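Local structure of glycoside hydrolase family 31 (Trueperella pyogenes, 5I0F) at residues D18-A23 with Q29-G34; C46-P51 with F124-S129; L297-N302 with D315-E320; L309-M314 with H378-R383. The protein degrades cycloalternan, a cyclic glucose oligosaccharide, as a family 31 glycoside hydrolase that works through a covalent glycosyl-enzyme intermediate. All coordinates share one frame; numbering follows the deposited sequence.

Contact 1. Residues D18-A23 with Q29-G34; sequences DQLYPA and QSLTIG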
loop_
_atom_site.group_PDB
_atom_site.type_symbol
_atom_site.label_atom_id
_atom_site.label_comp_id
_atom_site.label_asym_id
_atom_site.label_seq_id
_atom_site.Cartn_x
_atom_site.Cartn_y
_atom_site.Cartn_z
ATOM N N ASP A 18 -15.253 22.088 -3.750
ATOM C CA ASP A 18 -15.411 23.101 -2.698
ATOM C C ASP A 18 -14.072 23.698 -2.205
ATOM O O ASP A 18 -14.004 24.210 -1.088
ATOM C CB ASP A 18 -16.172 22.465 -1.512
ATOM C CG ASP A 18 -15.422 21.290 -0.890
ATOM O OD1 ASP A 18 -14.384 20.854 -1.456
ATOM O OD2 ASP A 18 -15.871 20.805 0.169
ATOM N N GLN A 19 -13.020 23.641 -3.031
ATOM C CA GLN A 19 -11.665 23.991 -2.592
ATOM C C GLN A 19 -10.987 25.064 -3.431
ATOM O O GLN A 19 -11.505 25.478 -4.462
ATOM C CB GLN A 19 -10.776 22.752 -2.516
ATOM C CG GLN A 19 -10.421 22.100 -3.841
ATOM C CD GLN A 19 -9.405 20.991 -3.631
ATOM O OE1 GLN A 19 -9.759 19.823 -3.400
ATOM N NE2 GLN A 19 -8.138 21.369 -3.623
ATOM N N LEU A 20 -9.835 25.515 -2.936
ATOM C CA LEU A 20 -8.879 26.257 -3.737
ATOM C C LEU A 20 -7.966 25.309 -4.528
ATOM O O LEU A 20 -7.586 24.255 -4.017
ATOM C CB LEU A 20 -8.003 27.116 -2.843
ATOM C CG LEU A 20 -8.689 28.201 -2.026
ATOM C CD1 LEU A 20 -7.646 28.945 -1.201
ATOM C CD2 LEU A 20 -9.436 29.146 -2.941
ATOM N N TYR A 21 -7.605 25.707 -5.744
ATOM C CA TYR A 21 -6.598 24.990 -6.550
ATOM C C TYR A 21 -5.647 25.986 -7.234
ATOM O O TYR A 21 -6.095 26.751 -8.093
ATOM C CB TYR A 21 -7.233 24.085 -7.605
ATOM C CG TYR A 21 -6.164 23.251 -8.289
ATOM C CD1 TYR A 21 -5.489 22.252 -7.582
ATOM C CD2 TYR A 21 -5.752 23.522 -9.598
ATOM C CE1 TYR A 21 -4.476 21.500 -8.173
ATOM C CE2 TYR A 21 -4.734 22.769 -10.200
ATOM C CZ TYR A 21 -4.109 21.760 -9.477
ATOM O OH TYR A 21 -3.107 21.003 -10.042
ATOM N N PRO A 22 -4.357 26.010 -6.879
ATOM C CA PRO A 22 -3.735 25.139 -5.878
ATOM C C PRO A 22 -4.211 25.409 -4.454
ATOM O O PRO A 22 -4.644 26.515 -4.141
ATOM C CB PRO A 22 -2.237 25.441 -6.020
ATOM C CG PRO A 22 -2.154 26.763 -6.693
ATOM C CD PRO A 22 -3.364 26.857 -7.569
ATOM N N ALA A 23 -4.137 24.379 -3.615
ATOM C CA ALA A 23 -4.659 24.453 -2.245
ATOM C C ALA A 23 -3.856 25.429 -1.403
ATOM O O ALA A 23 -4.414 26.007 -0.492
ATOM C CB ALA A 23 -4.670 23.079 -1.583
ATOM N N GLN A 29 0.460 33.007 -10.224
ATOM C CA GLN A 29 -0.103 31.845 -10.915
ATOM C C GLN A 29 -1.627 31.971 -10.854
ATOM O O GLN A 29 -2.142 32.818 -10.133
ATOM C CB GLN A 29 0.286 30.551 -10.213
ATOM C CG GLN A 29 1.740 30.143 -10.315
ATOM C CD GLN A 29 1.965 28.697 -9.872
ATOM O OE1 GLN A 29 1.015 27.944 -9.582
ATOM N NE2 GLN A 29 3.224 28.299 -9.818
ATOM N N SER A 30 -2.334 31.120 -11.598
ATOM C CA SER A 30 -3.793 31.101 -11.538
ATOM C C SER A 30 -4.241 30.478 -10.212
ATOM O O SER A 30 -3.536 29.630 -9.643
ATOM C CB SER A 30 -4.388 30.321 -12.700
ATOM O OG SER A 30 -4.107 28.941 -12.551
ATOM N N LEU A 31 -5.387 30.939 -9.717
ATOM C CA LEU A 31 -6.031 30.374 -8.542
ATOM C C LEU A 31 -7.482 30.092 -8.906
ATOM O O LEU A 31 -8.215 31.021 -9.247
ATOM C CB LEU A 31 -5.981 31.356 -7.366
ATOM C CG LEU A 31 -6.597 30.853 -6.058
ATOM C CD1 LEU A 31 -5.904 29.572 -5.595
ATOM C CD2 LEU A 31 -6.589 31.905 -4.955
ATOM N N THR A 32 -7.888 28.821 -8.831
ATOM C CA THR A 32 -9.277 28.407 -9.039
ATOM C C THR A 32 -9.955 28.313 -7.680
ATOM O O THR A 32 -9.407 27.711 -6.757
ATOM C CB THR A 32 -9.346 27.039 -9.744
ATOM O OG1 THR A 32 -8.671 27.142 -10.992
ATOM C CG2 THR A 32 -10.769 26.604 -10.004
ATOM N N ILE A 33 -11.148 28.901 -7.575
ATOM C CA ILE A 33 -11.888 28.966 -6.319
ATOM C C ILE A 33 -13.210 28.230 -6.485
ATOM O O ILE A 33 -14.034 28.629 -7.309
ATOM C CB ILE A 33 -12.173 30.429 -5.930
ATOM C CG1 ILE A 33 -10.856 31.198 -5.786
ATOM C CG2 ILE A 33 -12.950 30.493 -4.621
ATOM C CD1 ILE A 33 -11.021 32.686 -5.679
ATOM N N GLY A 34 -13.407 27.188 -5.676
ATOM C CA GLY A 34 -14.621 26.373 -5.671
ATOM C C GLY A 34 -15.429 26.458 -4.378
ATOM O O GLY A 34 -14.874 26.616 -3.295
HETATM O O HOH W 1 -5.681 27.128 -10.892
#
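Leu20 and Ile33 lie side by side and point the same way from a beta hairpin, CD2 of Leu20 reaching CG1 of Ile33 at 3.8 Å. CG of Leu20 and CG1 of Ile33 are both anti to their carbonyl carbons (chi1 -62° and -59°), which carries the two chains off the strands alongside each other. They form an antiparallel non-hydrogen-bonded pair; the next pair, Tyr21 with Thr32, is hydrogen-bonded both ways, Thr32 N to Tyr21 O being nearly straight (2.8 Å, 173°). Leu31 swings its CD1 against Pro22, 3.6 Å from Pro22 O; the Tyr21-Pro22 peptide bond is cis. A water donates to Tyr21 O and also bonds Ser30 OG and Thr32 OG1, so that carbonyl has two partners. Gln19 NE2 bonds Leu20 O at 3.0 Å and its OE1 accepts from Ser16 N, which together hold the amide's rotation. On its other edge, strand 31-37 pairs with strand 91-97, while Leu20 and Ile33 pack on Tyr107 and Phe109 of strand 105-113, respectively.

Contact 2. Residues C46-P51 with F124-S129; sequences CFVLWP and FPLTPS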
loop_
_atom_site.group_PDB
_atom_site.type_symbol
_atom_site.label_atom_id
_atom_site.label_comp_id
_atom_site.label_asym_id
_atom_site.label_seq_id
_atom_site.Cartn_x
_atom_site.Cartn_y
_atom_site.Cartn_z
ATOM N N CYS A 46 -18.201 35.329 -5.350
ATOM C CA CYS A 46 -17.064 35.349 -4.437
ATOM C C CYS A 46 -16.593 36.792 -4.294
ATOM O O CYS A 46 -16.211 37.430 -5.287
ATOM C CB CYS A 46 -15.927 34.487 -4.988
ATOM S SG CYS A 46 -14.512 34.393 -3.875
ATOM N N PHE A 47 -16.614 37.299 -3.068
ATOM C CA PHE A 47 -16.115 38.640 -2.760
ATOM C C PHE A 47 -14.703 38.528 -2.194
ATOM O O PHE A 47 -14.518 37.871 -1.160
ATOM C CB PHE A 47 -17.003 39.305 -1.712
ATOM C CG PHE A 47 -18.372 39.659 -2.209
ATOM C CD1 PHE A 47 -19.368 38.699 -2.270
ATOM C CD2 PHE A 47 -18.671 40.962 -2.609
ATOM C CE1 PHE A 47 -20.640 39.024 -2.722
ATOM C CE2 PHE A 47 -19.944 41.294 -3.067
ATOM C CZ PHE A 47 -20.929 40.320 -3.116
ATOM N N VAL A 48 -13.724 39.139 -2.865
ATOM C CA VAL A 48 -12.326 39.099 -2.422
ATOM C C VAL A 48 -11.926 40.507 -1.987
ATOM O O VAL A 48 -11.951 41.439 -2.790
ATOM C CB VAL A 48 -11.375 38.593 -3.534
ATOM C CG1 VAL A 48 -9.960 38.421 -2.993
ATOM C CG2 VAL A 48 -11.856 37.276 -4.133
ATOM N N LEU A 49 -11.559 40.654 -0.716
ATOM C CA LEU A 49 -11.195 41.948 -0.136
ATOM C C LEU A 49 -9.656 42.082 -0.026
ATOM O O LEU A 49 -9.034 41.550 0.897
ATOM C CB LEU A 49 -11.871 42.129 1.232
ATOM C CG LEU A 49 -13.350 41.702 1.381
ATOM C CD1 LEU A 49 -13.838 41.832 2.827
ATOM C CD2 LEU A 49 -14.275 42.478 0.439
ATOM N N TRP A 50 -9.065 42.773 -0.998
ATOM C CA TRP A 50 -7.626 43.108 -0.997
ATOM C C TRP A 50 -7.389 44.349 -0.103
ATOM O O TRP A 50 -8.337 45.079 0.202
ATOM C CB TRP A 50 -7.129 43.394 -2.428
ATOM C CG TRP A 50 -7.591 42.424 -3.502
ATOM C CD1 TRP A 50 -8.659 42.569 -4.357
ATOM C CD2 TRP A 50 -6.972 41.191 -3.847
ATOM N NE1 TRP A 50 -8.745 41.484 -5.206
ATOM C CE2 TRP A 50 -7.718 40.628 -4.916
ATOM C CE3 TRP A 50 -5.859 40.503 -3.359
ATOM C CZ2 TRP A 50 -7.383 39.417 -5.494
ATOM C CZ3 TRP A 50 -5.529 39.308 -3.927
ATOM C CH2 TRP A 50 -6.295 38.765 -4.985
ATOM N N PRO A 51 -6.128 44.613 0.304
ATOM C CA PRO A 51 -5.884 45.734 1.227
ATOM C C PRO A 51 -6.526 47.055 0.784
ATOM O O PRO A 51 -7.194 47.706 1.585
ATOM C CB PRO A 51 -4.350 45.849 1.246
ATOM C CG PRO A 51 -3.873 44.479 0.894
ATOM C CD PRO A 51 -4.859 44.002 -0.137
ATOM N N PHE A 124 -12.771 33.700 4.825
ATOM C CA PHE A 124 -11.577 32.864 4.694
ATOM C C PHE A 124 -10.330 33.698 4.354
ATOM O O PHE A 124 -10.417 34.636 3.567
ATOM C CB PHE A 124 -11.786 31.840 3.572
ATOM C CG PHE A 124 -12.909 30.865 3.830
ATOM C CD1 PHE A 124 -12.682 29.691 4.538
ATOM C CD2 PHE A 124 -14.194 31.111 3.348
ATOM C CE1 PHE A 124 -13.714 28.789 4.777
ATOM C CE2 PHE A 124 -15.218 30.203 3.562
ATOM C CZ PHE A 124 -14.983 29.045 4.277
ATOM N N PRO A 125 -9.158 33.328 4.904
ATOM C CA PRO A 125 -7.937 34.043 4.570
ATOM C C PRO A 125 -7.344 33.617 3.224
ATOM O O PRO A 125 -7.385 32.441 2.869
ATOM C CB PRO A 125 -6.995 33.646 5.701
ATOM C CG PRO A 125 -7.402 32.251 6.027
ATOM C CD PRO A 125 -8.891 32.215 5.836
ATOM N N LEU A 126 -6.774 34.580 2.507
ATOM C CA LEU A 126 -5.974 34.324 1.326
ATOM C C LEU A 126 -4.583 34.925 1.564
ATOM O O LEU A 126 -4.441 36.156 1.680
ATOM C CB LEU A 126 -6.633 34.945 0.098
ATOM C CG LEU A 126 -5.935 34.768 -1.255
ATOM C CD1 LEU A 126 -5.697 33.299 -1.553
ATOM C CD2 LEU A 126 -6.742 35.423 -2.361
ATOM N N THR A 127 -3.574 34.063 1.687
ATOM C CA THR A 127 -2.193 34.499 1.924
ATOM C C THR A 127 -1.295 33.846 0.884
ATOM O O THR A 127 -0.773 32.756 1.107
ATOM C CB THR A 127 -1.705 34.146 3.328
ATOM O OG1 THR A 127 -1.839 32.743 3.534
ATOM C CG2 THR A 127 -2.515 34.870 4.378
ATOM N N PRO A 128 -1.129 34.505 -0.270
ATOM C CA PRO A 128 -0.334 33.939 -1.344
ATOM C C PRO A 128 1.120 33.687 -0.944
ATOM O O PRO A 128 1.692 34.423 -0.125
ATOM C CB PRO A 128 -0.409 34.994 -2.447
ATOM C CG PRO A 128 -1.633 35.772 -2.155
ATOM C CD PRO A 128 -1.750 35.783 -0.659
ATOM N N SER A 129 1.676 32.631 -1.526
ATOM C CA SER A 129 3.029 32.210 -1.303
ATOM C C SER A 129 3.905 32.527 -2.515
ATOM O O SER A 129 3.405 32.731 -3.624
ATOM C CB SER A 129 3.074 30.695 -1.038
ATOM O OG SER A 129 2.481 30.371 0.212
#
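Leu126 sends its CD2 into the angle between Val48 and the indole of Trp50, inside the antiparallel beta domain at the N-terminal end of this GH31 enzyme. Strands 41-49 and 118-126 do not pair directly here: strand 105-113 bonds to both, and the nearest CA atoms across the contact, those of Val48 and Leu126, are 8.8 Å apart. The segments therefore meet through side chains alone, with no hydrogen bond between them and a modest 84 Å² buried. Leu126 holds CG anti to its amide nitrogen (chi1 -180°), a setting that extends the branch toward segment 46-51. Its CD2 approaches the six-membered part of the indole obliquely. Within segment 46-51, Val48 CG1 sits 3.6 Å above one face of the Trp50 ring, offset toward the rim, so the valine and the indole present a joint apolar surface. Pro25 also touches Leu126, and Pro101 touches Trp50. The Leu126 methyl CD2 is nearly equidistant from its partners, 4.3 Å from Trp50 CH2 and 4.4 Å from Val48 CG1.

Contact 3. Residues L297-N302 with D315-E320; sequences LWASGN and DRHRNE. With GLC (alpha-D-glucopyranose), chain C.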
loop_
_atom_site.group_PDB
_atom_site.type_symbol
_atom_site.label_atom_id
_atom_site.label_comp_id
_atom_site.label_asym_id
_atom_site.label_seq_id
_atom_site.Cartn_x
_atom_site.Cartn_y
_atom_site.Cartn_z
ATOM N N LEU A 297 2.736 -22.937 1.066
ATOM C CA LEU A 297 1.667 -22.283 0.298
ATOM C C LEU A 297 0.596 -21.697 1.231
ATOM O O LEU A 297 0.131 -22.366 2.184
ATOM C CB LEU A 297 1.040 -23.270 -0.686
ATOM C CG LEU A 297 -0.112 -22.760 -1.553
ATOM C CD1 LEU A 297 0.337 -21.590 -2.398
ATOM C CD2 LEU A 297 -0.615 -23.890 -2.435
ATOM N N TRP A 298 0.223 -20.452 0.960
ATOM C CA TRP A 298 -0.883 -19.790 1.641
ATOM C C TRP A 298 -2.149 -19.936 0.783
ATOM O O TRP A 298 -2.135 -19.560 -0.397
ATOM C CB TRP A 298 -0.618 -18.301 1.823
ATOM C CG TRP A 298 0.447 -17.938 2.810
ATOM C CD1 TRP A 298 1.680 -18.508 2.955
ATOM C CD2 TRP A 298 0.362 -16.903 3.783
ATOM N NE1 TRP A 298 2.375 -17.892 3.968
ATOM C CE2 TRP A 298 1.584 -16.898 4.495
ATOM C CE3 TRP A 298 -0.624 -15.974 4.116
ATOM C CZ2 TRP A 298 1.840 -16.008 5.543
ATOM C CZ3 TRP A 298 -0.374 -15.067 5.159
ATOM C CH2 TRP A 298 0.853 -15.086 5.852
ATOM N N ALA A 299 -3.217 -20.451 1.382
ATOM C CA ALA A 299 -4.532 -20.574 0.718
ATOM C C ALA A 299 -5.473 -19.476 1.213
ATOM O O ALA A 299 -5.561 -19.241 2.410
ATOM C CB ALA A 299 -5.112 -21.911 1.052
ATOM N N SER A 300 -6.195 -18.829 0.305
ATOM C CA SER A 300 -7.122 -17.747 0.669
ATOM C C SER A 300 -8.247 -17.653 -0.374
ATOM O O SER A 300 -8.069 -18.011 -1.546
ATOM C CB SER A 300 -6.357 -16.435 0.757
ATOM O OG SER A 300 -7.193 -15.329 1.092
ATOM N N GLY A 301 -9.391 -17.173 0.075
ATOM C CA GLY A 301 -10.528 -16.926 -0.804
ATOM C C GLY A 301 -11.594 -16.186 -0.038
ATOM O O GLY A 301 -12.089 -16.686 0.981
ATOM N N ASN A 302 -11.962 -14.993 -0.492
ATOM C CA ASN A 302 -12.924 -14.207 0.277
ATOM C C ASN A 302 -14.289 -14.911 0.469
ATOM O O ASN A 302 -14.967 -14.661 1.467
ATOM C CB ASN A 302 -13.119 -12.809 -0.315
ATOM C CG ASN A 302 -14.002 -11.937 0.569
ATOM O OD1 ASN A 302 -15.236 -11.865 0.372
ATOM N ND2 ASN A 302 -13.409 -11.327 1.572
ATOM N N ASP A 315 -9.497 -29.970 3.065
ATOM C CA ASP A 315 -9.583 -31.407 2.737
ATOM C C ASP A 315 -9.188 -31.638 1.261
ATOM O O ASP A 315 -8.518 -32.614 0.947
ATOM C CB ASP A 315 -10.978 -31.990 3.004
ATOM C CG ASP A 315 -11.356 -32.009 4.483
ATOM O OD1 ASP A 315 -10.475 -31.822 5.387
ATOM O OD2 ASP A 315 -12.564 -32.213 4.757
ATOM N N ARG A 316 -9.570 -30.728 0.372
ATOM C CA ARG A 316 -9.207 -30.880 -1.044
ATOM C C ARG A 316 -7.690 -30.768 -1.256
ATOM O O ARG A 316 -7.110 -31.584 -1.960
ATOM C CB ARG A 316 -9.988 -29.926 -1.932
ATOM C CG ARG A 316 -9.826 -30.169 -3.428
ATOM C CD ARG A 316 -10.506 -31.439 -3.900
ATOM N NE ARG A 316 -10.370 -31.629 -5.346
ATOM C CZ ARG A 316 -11.189 -31.133 -6.278
ATOM N NH1 ARG A 316 -10.939 -31.382 -7.558
ATOM N NH2 ARG A 316 -12.262 -30.406 -5.960
ATOM N N HIS A 317 -7.060 -29.779 -0.621
ATOM C CA HIS A 317 -5.595 -29.690 -0.634
ATOM C C HIS A 317 -4.954 -31.034 -0.224
ATOM O O HIS A 317 -4.065 -31.549 -0.897
ATOM C CB HIS A 317 -5.103 -28.563 0.264
ATOM C CG HIS A 317 -5.018 -27.248 -0.434
ATOM N ND1 HIS A 317 -4.009 -26.952 -1.317
ATOM C CD2 HIS A 317 -5.841 -26.168 -0.424
ATOM C CE1 HIS A 317 -4.211 -25.748 -1.824
ATOM N NE2 HIS A 317 -5.304 -25.240 -1.280
ATOM N N ARG A 318 -5.421 -31.592 0.874
ATOM C CA ARG A 318 -4.872 -32.846 1.372
ATOM C C ARG A 318 -5.124 -33.984 0.374
ATOM O O ARG A 318 -4.210 -34.752 0.052
ATOM C CB ARG A 318 -5.505 -33.159 2.733
ATOM C CG ARG A 318 -5.164 -34.531 3.307
ATOM C CD ARG A 318 -6.274 -35.009 4.239
ATOM N NE ARG A 318 -5.917 -34.854 5.638
ATOM C CZ ARG A 318 -6.782 -34.785 6.663
ATOM N NH1 ARG A 318 -8.116 -34.797 6.494
ATOM N NH2 ARG A 318 -6.292 -34.683 7.887
ATOM N N ASN A 319 -6.355 -34.092 -0.116
ATOM C CA ASN A 319 -6.683 -35.179 -1.058
ATOM C C ASN A 319 -5.969 -35.045 -2.386
ATOM O O ASN A 319 -5.654 -36.051 -3.010
ATOM C CB ASN A 319 -8.180 -35.275 -1.276
ATOM C CG ASN A 319 -8.897 -35.779 -0.052
ATOM O OD1 ASN A 319 -8.358 -36.586 0.712
ATOM N ND2 ASN A 319 -10.106 -35.313 0.151
ATOM N N GLU A 320 -5.706 -33.810 -2.811
ATOM C CA GLU A 320 -4.958 -33.585 -4.041
ATOM C C GLU A 320 -3.424 -33.665 -3.868
ATOM O O GLU A 320 -2.708 -33.595 -4.847
ATOM C CB GLU A 320 -5.369 -32.250 -4.688
ATOM C CG GLU A 320 -6.828 -32.177 -5.151
ATOM C CD GLU A 320 -7.159 -33.042 -6.365
ATOM O OE1 GLU A 320 -6.257 -33.650 -6.976
ATOM O OE2 GLU A 320 -8.351 -33.089 -6.729
HETATM C C1 GLC C . -13.928 -7.767 1.503
HETATM C C2 GLC C . -15.073 -6.746 1.383
HETATM C C3 GLC C . -15.419 -6.134 2.734
HETATM C C4 GLC C . -15.630 -7.232 3.772
HETATM C C5 GLC C . -14.392 -8.123 3.841
HETATM C C6 GLC C . -14.527 -9.246 4.864
HETATM O O2 GLC C . -14.720 -5.698 0.471
HETATM O O3 GLC C . -16.591 -5.315 2.615
HETATM O O4 GLC C . -15.884 -6.634 5.053
HETATM O O5 GLC C . -14.176 -8.706 2.553
HETATM O O6 GLC C . -15.570 -10.136 4.486
#
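Leu297, with CG anti to the backbone nitrogen (chi1 179°) and chi2 at 59°, holds its CD2 methyl against the imidazole of His317. The two side chains cross at about a right angle, CD2 lying 4.1 Å from His317 CE1. Ala299, two residues along the strand and pointing the same way, brings CB to 4.1 Å from His317 NE2. Both approaches are oblique to the ring, and no hydrogen bond joins the segments, so the match is one of shape. The ring nitrogens are satisfied by other residues: ND1 bonds Ile322 O and NE2 bonds Tyr590 OH, which together fix the imidazole's rotation in this buried place.

On the helix, Arg316 grips Glu320 side-on one helical turn away, its NE 2.8 Å from OE2 on the anti lone pair and its NH1 adding a longer bond to the same oxygen. Further along segment 297-302 lies the glycan pocket. There Asn302, also with CG anti to its nitrogen (chi1 -174°), gives the ring oxygen O5 of a glucose a bent hydrogen bond from ND2, 2.9 Å long; Glu330 is a second partner of that ND2. Strand 297-300 is the first of the parallel TIM barrel, between strands 326-329 and 587-590, and helix 307-320 packs on its outer side as the helix of a beta-alpha-beta unit.

Contact 4. Residues L309-M314 with H378-R383; sequences LVMEQM and HERGIR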
loop_
_atom_site.group_PDB
_atom_site.type_symbol
_atom_site.label_atom_id
_atom_site.label_comp_id
_atom_site.label_asym_id
_atom_site.label_seq_id
_atom_site.Cartn_x
_atom_site.Cartn_y
_atom_site.Cartn_z
ATOM N N LEU A 309 -17.059 -24.321 4.317
ATOM C CA LEU A 309 -16.330 -23.932 3.096
ATOM C C LEU A 309 -14.807 -23.950 3.277
ATOM O O LEU A 309 -14.086 -24.356 2.370
ATOM C CB LEU A 309 -16.803 -22.585 2.576
ATOM C CG LEU A 309 -18.207 -22.618 1.981
ATOM C CD1 LEU A 309 -18.800 -21.211 1.929
ATOM C CD2 LEU A 309 -18.207 -23.275 0.603
ATOM N N VAL A 310 -14.322 -23.531 4.446
ATOM C CA VAL A 310 -12.882 -23.537 4.721
ATOM C C VAL A 310 -12.374 -24.981 4.737
ATOM O O VAL A 310 -11.395 -25.327 4.041
ATOM C CB VAL A 310 -12.521 -22.822 6.041
ATOM C CG1 VAL A 310 -11.058 -23.047 6.388
ATOM C CG2 VAL A 310 -12.825 -21.329 5.952
ATOM N N MET A 311 -13.056 -25.818 5.498
ATOM C CA MET A 311 -12.608 -27.183 5.679
ATOM C C MET A 311 -12.688 -27.993 4.390
ATOM O O MET A 311 -11.834 -28.841 4.169
ATOM C CB MET A 311 -13.388 -27.849 6.807
ATOM C CG MET A 311 -13.104 -27.236 8.162
ATOM S SD MET A 311 -11.365 -27.267 8.659
ATOM C CE MET A 311 -11.128 -29.006 8.984
ATOM N N GLU A 312 -13.685 -27.722 3.543
ATOM C CA GLU A 312 -13.783 -28.369 2.223
ATOM C C GLU A 312 -12.500 -28.144 1.390
ATOM O O GLU A 312 -11.978 -29.077 0.750
ATOM C CB GLU A 312 -15.025 -27.872 1.449
ATOM C CG GLU A 312 -15.071 -28.282 -0.032
ATOM C CD GLU A 312 -16.264 -27.731 -0.813
ATOM O OE1 GLU A 312 -16.877 -26.719 -0.394
ATOM O OE2 GLU A 312 -16.583 -28.311 -1.890
ATOM N N GLN A 313 -12.008 -26.911 1.396
ATOM C CA GLN A 313 -10.807 -26.576 0.665
ATOM C C GLN A 313 -9.538 -27.163 1.281
ATOM O O GLN A 313 -8.679 -27.645 0.545
ATOM C CB GLN A 313 -10.695 -25.067 0.492
ATOM C CG GLN A 313 -11.858 -24.480 -0.330
ATOM C CD GLN A 313 -12.045 -25.120 -1.684
ATOM O OE1 GLN A 313 -11.090 -25.561 -2.349
ATOM N NE2 GLN A 313 -13.297 -25.211 -2.098
ATOM N N MET A 314 -9.465 -27.187 2.618
ATOM C CA MET A 314 -8.328 -27.820 3.296
ATOM C C MET A 314 -8.325 -29.335 3.030
ATOM O O MET A 314 -7.276 -29.913 2.752
ATOM C CB MET A 314 -8.328 -27.521 4.793
ATOM C CG MET A 314 -8.255 -26.034 5.150
ATOM S SD MET A 314 -6.782 -25.221 4.517
ATOM C CE MET A 314 -7.386 -24.564 2.973
ATOM N N HIS A 378 -4.425 -26.977 13.104
ATOM C CA HIS A 378 -3.110 -27.078 13.745
ATOM C C HIS A 378 -2.561 -28.502 13.739
ATOM O O HIS A 378 -1.384 -28.688 13.474
ATOM C CB HIS A 378 -3.107 -26.515 15.169
ATOM C CG HIS A 378 -3.129 -25.017 15.222
ATOM N ND1 HIS A 378 -3.372 -24.322 16.384
ATOM C CD2 HIS A 378 -2.928 -24.084 14.257
ATOM C CE1 HIS A 378 -3.334 -23.024 16.133
ATOM N NE2 HIS A 378 -3.047 -22.851 14.856
ATOM N N GLU A 379 -3.409 -29.496 13.978
ATOM C CA GLU A 379 -2.960 -30.905 13.959
ATOM C C GLU A 379 -2.492 -31.362 12.585
ATOM O O GLU A 379 -1.651 -32.249 12.480
ATOM C CB GLU A 379 -4.058 -31.828 14.457
ATOM C CG GLU A 379 -4.259 -31.694 15.946
ATOM C CD GLU A 379 -5.435 -32.494 16.451
ATOM O OE1 GLU A 379 -5.844 -33.478 15.771
ATOM O OE2 GLU A 379 -5.931 -32.149 17.549
ATOM N N ARG A 380 -3.030 -30.731 11.547
ATOM C CA ARG A 380 -2.587 -30.944 10.183
ATOM C C ARG A 380 -1.406 -30.084 9.748
ATOM O O ARG A 380 -1.018 -30.140 8.586
ATOM C CB ARG A 380 -3.742 -30.679 9.232
ATOM C CG ARG A 380 -4.979 -31.485 9.480
ATOM C CD ARG A 380 -5.874 -31.280 8.282
ATOM N NE ARG A 380 -7.233 -31.645 8.556
ATOM C CZ ARG A 380 -8.205 -31.596 7.653
ATOM N NH1 ARG A 380 -7.960 -31.191 6.410
ATOM N NH2 ARG A 380 -9.430 -31.975 7.998
ATOM N N GLY A 381 -0.830 -29.284 10.642
ATOM C CA GLY A 381 0.265 -28.409 10.277
ATOM C C GLY A 381 -0.125 -27.169 9.493
ATOM O O GLY A 381 0.693 -26.648 8.768
ATOM N N ILE A 382 -1.362 -26.688 9.655
ATOM C CA ILE A 382 -1.867 -25.508 8.955
ATOM C C ILE A 382 -2.136 -24.420 9.995
ATOM O O ILE A 382 -2.854 -24.660 10.976
ATOM C CB ILE A 382 -3.171 -25.837 8.182
ATOM C CG1 ILE A 382 -2.915 -26.940 7.143
ATOM C CG2 ILE A 382 -3.717 -24.603 7.476
ATOM C CD1 ILE A 382 -4.171 -27.534 6.535
ATOM N N ARG A 383 -1.596 -23.225 9.753
ATOM C CA ARG A 383 -1.854 -22.062 10.621
ATOM C C ARG A 383 -3.014 -21.223 10.082
ATOM O O ARG A 383 -3.333 -21.291 8.900
ATOM C CB ARG A 383 -0.589 -21.230 10.794
ATOM C CG ARG A 383 0.342 -21.758 11.874
ATOM C CD ARG A 383 1.121 -22.988 11.448
ATOM N NE ARG A 383 2.060 -23.393 12.508
ATOM C CZ ARG A 383 2.963 -24.366 12.392
ATOM N NH1 ARG A 383 3.092 -25.052 11.264
ATOM N NH2 ARG A 383 3.759 -24.649 13.418
HETATM O O HOH W 2 -5.544 -30.366 5.175
#
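Segment 309-314 is helical, whereas 378-383 runs off the end of helix 370-379 through a Schellman motif, Gly381 turning the chain at a phi of 76°; the nearest CA atoms, of Met314 and Ile382, are 8.9 Å apart. Arg380, extended from CG to NE, reaches across to helix 307-320, where its end meets two methionines. Its NH2 comes 3.6 Å from Met311 CE, and its NH1 lies 4.0 Å from Met314 CB. The carbonyl of Met314 sits at the guanidinium edge, too far for a direct bond; a water closes the gap, donating to Met314 O at 3.0 Å and accepting from Arg380 NH1 at 2.8 Å. That nitrogen's stronger partner is Asp315, in a salt bridge. The bend at chi2 of Met314 (-60°) sets SD 4.0 Å from Ile382 CD1, the two side chains crossing at a slant. Leu377 of helix 370-379 touches Met311, Met314 and Ile382, and Val327 of barrel strand 326-329 lies against Met314 and Ile382, so the contact joins two outer helices over that strand.

Overall arrangement
From the N terminus, contact 1 closes a short hairpin, and contact 2 then closes a loop more than seventy residues long within the same antiparallel sheet. Their centres are 12 Å apart, and Leu31 CD2 meets Leu126 CD1 at 3.8 Å, so they share one apolar interior. Contacts 3 and 4 follow in the TIM barrel, on the opposite side of the chain's centre, closing loops of 12 and 63 residues. These two cross, their segments alternating and both drawing on helix 307-320. They are joined by the salt bridge between Asp315 and Arg380, with Ala299 packing on Met314. Contact 3 ties that helix to the first barrel strand, and contact 4 to the next helix-to-strand turn.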